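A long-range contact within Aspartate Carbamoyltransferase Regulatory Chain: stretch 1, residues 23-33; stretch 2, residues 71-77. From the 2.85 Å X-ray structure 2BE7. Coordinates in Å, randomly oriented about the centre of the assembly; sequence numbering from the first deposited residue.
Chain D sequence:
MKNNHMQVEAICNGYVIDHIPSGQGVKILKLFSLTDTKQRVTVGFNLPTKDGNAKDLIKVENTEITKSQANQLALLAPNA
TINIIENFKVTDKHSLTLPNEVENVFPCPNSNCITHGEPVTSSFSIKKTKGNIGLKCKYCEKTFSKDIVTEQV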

# COMPACT_ATOMS: atom_id res chain seq x y z
N GLY D 23 38.14 -31.70 -12.97
CA GLY D 23 37.27 -30.59 -12.60
C GLY D 23 36.09 -31.09 -11.79
O GLY D 23 35.74 -30.51 -10.76
N GLN D 24 35.49 -32.18 -12.26
CA GLN D 24 34.31 -32.75 -11.61
C GLN D 24 34.68 -33.55 -10.36
O GLN D 24 33.85 -33.72 -9.47
CB GLN D 24 33.51 -33.60 -12.59
CG GLN D 24 32.74 -32.79 -13.63
N GLY D 25 35.92 -34.03 -10.28
CA GLY D 25 36.34 -34.87 -9.14
C GLY D 25 36.25 -34.19 -7.78
O GLY D 25 35.81 -34.81 -6.80
N VAL D 26 36.67 -32.93 -7.71
CA VAL D 26 36.57 -32.16 -6.47
C VAL D 26 35.10 -31.90 -6.07
O VAL D 26 34.80 -31.66 -4.90
CB VAL D 26 37.35 -30.82 -6.56
CG1 VAL D 26 36.67 -29.84 -7.50
CG2 VAL D 26 37.54 -30.22 -5.18
N LYS D 27 34.19 -31.95 -7.05
CA LYS D 27 32.76 -31.87 -6.77
C LYS D 27 32.27 -33.15 -6.09
O LYS D 27 31.52 -33.09 -5.11
CB LYS D 27 31.95 -31.60 -8.04
CG LYS D 27 32.46 -30.44 -8.90
CD LYS D 27 31.36 -29.86 -9.79
CE LYS D 27 31.92 -29.07 -10.96
NZ LYS D 27 32.29 -29.94 -12.12
N ILE D 28 32.71 -34.30 -6.60
CA ILE D 28 32.41 -35.61 -5.98
C ILE D 28 32.75 -35.61 -4.48
O ILE D 28 32.00 -36.15 -3.68
CB ILE D 28 33.14 -36.79 -6.70
CG1 ILE D 28 32.65 -36.95 -8.14
CG2 ILE D 28 32.94 -38.10 -5.93
N LEU D 29 33.89 -35.00 -4.12
CA LEU D 29 34.23 -34.82 -2.70
C LEU D 29 33.18 -34.00 -1.98
O LEU D 29 32.59 -34.45 -0.99
CB LEU D 29 35.58 -34.11 -2.54
CG LEU D 29 36.87 -34.93 -2.60
CD1 LEU D 29 36.77 -36.21 -1.77
CD2 LEU D 29 37.24 -35.26 -4.03
N LYS D 30 32.94 -32.79 -2.49
CA LYS D 30 32.03 -31.82 -1.86
C LYS D 30 30.58 -32.32 -1.78
O LYS D 30 29.96 -32.28 -0.71
CB LYS D 30 32.06 -30.49 -2.61
N LEU D 31 30.05 -32.79 -2.90
CA LEU D 31 28.63 -33.16 -3.01
C LEU D 31 28.26 -34.48 -2.31
O LEU D 31 27.12 -34.64 -1.87
CB LEU D 31 28.17 -33.18 -4.48
CG LEU D 31 27.45 -31.94 -5.08
CD1 LEU D 31 27.91 -30.61 -4.51
CD2 LEU D 31 27.62 -31.94 -6.60
N PHE D 32 29.20 -35.40 -2.18
CA PHE D 32 28.92 -36.70 -1.55
C PHE D 32 29.62 -36.86 -0.19
O PHE D 32 29.62 -37.95 0.42
CB PHE D 32 29.29 -37.85 -2.51
CG PHE D 32 28.38 -37.95 -3.72
CD1 PHE D 32 28.46 -37.01 -4.76
CD2 PHE D 32 27.45 -38.98 -3.83
CE1 PHE D 32 27.63 -37.11 -5.87
CE2 PHE D 32 26.62 -39.08 -4.95
CZ PHE D 32 26.71 -38.15 -5.96
N SER D 33 30.21 -35.77 0.30
CA SER D 33 30.79 -35.71 1.64
C SER D 33 31.70 -36.91 1.95
O SER D 33 31.63 -37.46 3.04
CB SER D 33 29.67 -35.62 2.68
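Stretch 2 (71-77) NQLALLA

What backbone does stretch 2 bring to the contact? Residues 71 to 76 have helical phi/psi angles but lack the regular bonding of a helix. The bonds that do form make tight turns: Ala74 N to Asn71 O at 3.2 Å, Ala77 N to Leu73 O at 3.1 Å, and a weak one from Leu76 N to Leu73 O at 3.0 Å. Coiling of this kind brings Gln72, Leu73 and Leu76 to the side facing stretch 1, while Asn71, Ala74 and Leu75 stay out of reach. Stretch 1 meets them with one flank of a helix, held by bonds such as Leu31 N to Lys27 O at 2.7 Å.

In which direction does stretch 2 run along that helix? The pairings run in opposite order: Gln72, early in stretch 2, meets Phe32, late in stretch 1, and Leu76 reaches back to Gln24. The backbones come closest at this last pair, where Gln24 CA and Leu76 CA are 6.1 Å apart. Here Gln24 CB lies 3.2 Å from Leu76 O, a tight contact between a side-chain carbon and a backbone oxygen.

Why does Leu76 cover more surface than any other residue of the contact? Its CA-to-CB bond points toward the helix, and with chi1 in m and chi2 in t its CD1 reaches in among several side chains. Leu76 CD1 lies 3.7 Å from Phe32 CE1, 3.9 Å from Leu31 CD2 and 4.1 Å from Ile28 CG1. One methyl group thus touches residues from successive turns of the helix, and Leu76 is buried in the assembly.

What does the Phe32 ring rest against? Leu73 CD2 sits over one face, 3.5 Å from the ring centroid and only 9° off the ring normal, a well-centred CH-pi contact. Leu76 CD1 and Gln72 CB instead approach the ring edge, near its plane; Gln72 CB is 3.6 Å from Phe32 CE2. Beyond CB the Gln72 side chain leads away, and its amide is hydrogen-bonded elsewhere in the structure.

How does Leu73 reach the ring when its CA-to-CB bond points sideways? Its chi1 in m and chi2 in t bring the end of the side chain nearer, so that Leu73 CD2 comes 3.6 Å from Phe32 CE2 and 4.2 Å from Ile28 CG2. No hydrogen bond crosses between the stretches among the modelled atoms, so the contact rests largely on the packing of apolar groups.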

# COMPACT_ATOMS: atom_id res chain seq x y z
N ASN D 71 26.25 -45.56 -8.56
CA ASN D 71 25.45 -45.07 -9.68
C ASN D 71 24.97 -43.62 -9.54
O ASN D 71 24.67 -42.98 -10.55
CB ASN D 71 24.26 -46.00 -9.95
CG ASN D 71 24.60 -47.13 -10.92
OD1 ASN D 71 25.69 -47.70 -10.86
ND2 ASN D 71 23.67 -47.43 -11.82
N GLN D 72 24.89 -43.10 -8.32
CA GLN D 72 24.58 -41.68 -8.11
C GLN D 72 25.64 -40.76 -8.72
O GLN D 72 25.33 -39.67 -9.20
CB GLN D 72 24.43 -41.37 -6.62
CG GLN D 72 23.16 -41.94 -5.99
CD GLN D 72 21.91 -41.19 -6.43
OE1 GLN D 72 21.29 -40.48 -5.64
NE2 GLN D 72 21.53 -41.36 -7.69
N LEU D 73 26.88 -41.24 -8.73
CA LEU D 73 28.02 -40.51 -9.28
C LEU D 73 27.96 -40.35 -10.79
O LEU D 73 28.62 -39.48 -11.35
CB LEU D 73 29.32 -41.24 -8.92
CG LEU D 73 29.58 -41.62 -7.46
CD1 LEU D 73 30.93 -42.33 -7.32
CD2 LEU D 73 29.53 -40.40 -6.55
N ALA D 74 27.17 -41.19 -11.45
CA ALA D 74 27.09 -41.24 -12.92
C ALA D 74 26.77 -39.91 -13.61
O ALA D 74 26.95 -39.79 -14.82
CB ALA D 74 26.06 -42.30 -13.34
N LEU D 75 26.28 -38.94 -12.87
CA LEU D 75 25.92 -37.64 -13.44
C LEU D 75 27.07 -36.62 -13.39
O LEU D 75 27.16 -35.74 -14.24
CB LEU D 75 24.66 -37.11 -12.76
CG LEU D 75 23.38 -37.75 -13.32
CD1 LEU D 75 22.32 -37.92 -12.25
CD2 LEU D 75 22.84 -36.95 -14.51
N LEU D 76 27.94 -36.75 -12.40
CA LEU D 76 29.14 -35.91 -12.31
C LEU D 76 30.31 -36.48 -13.13
O LEU D 76 31.24 -35.74 -13.49
CB LEU D 76 29.57 -35.75 -10.86
CG LEU D 76 28.64 -34.92 -9.98
CD1 LEU D 76 29.09 -35.05 -8.53
CD2 LEU D 76 28.60 -33.45 -10.42
N ALA D 77 30.26 -37.78 -13.41
CA ALA D 77 31.32 -38.48 -14.13
C ALA D 77 30.80 -39.83 -14.64
O ALA D 77 31.14 -40.87 -14.08
CB ALA D 77 32.52 -38.70 -13.23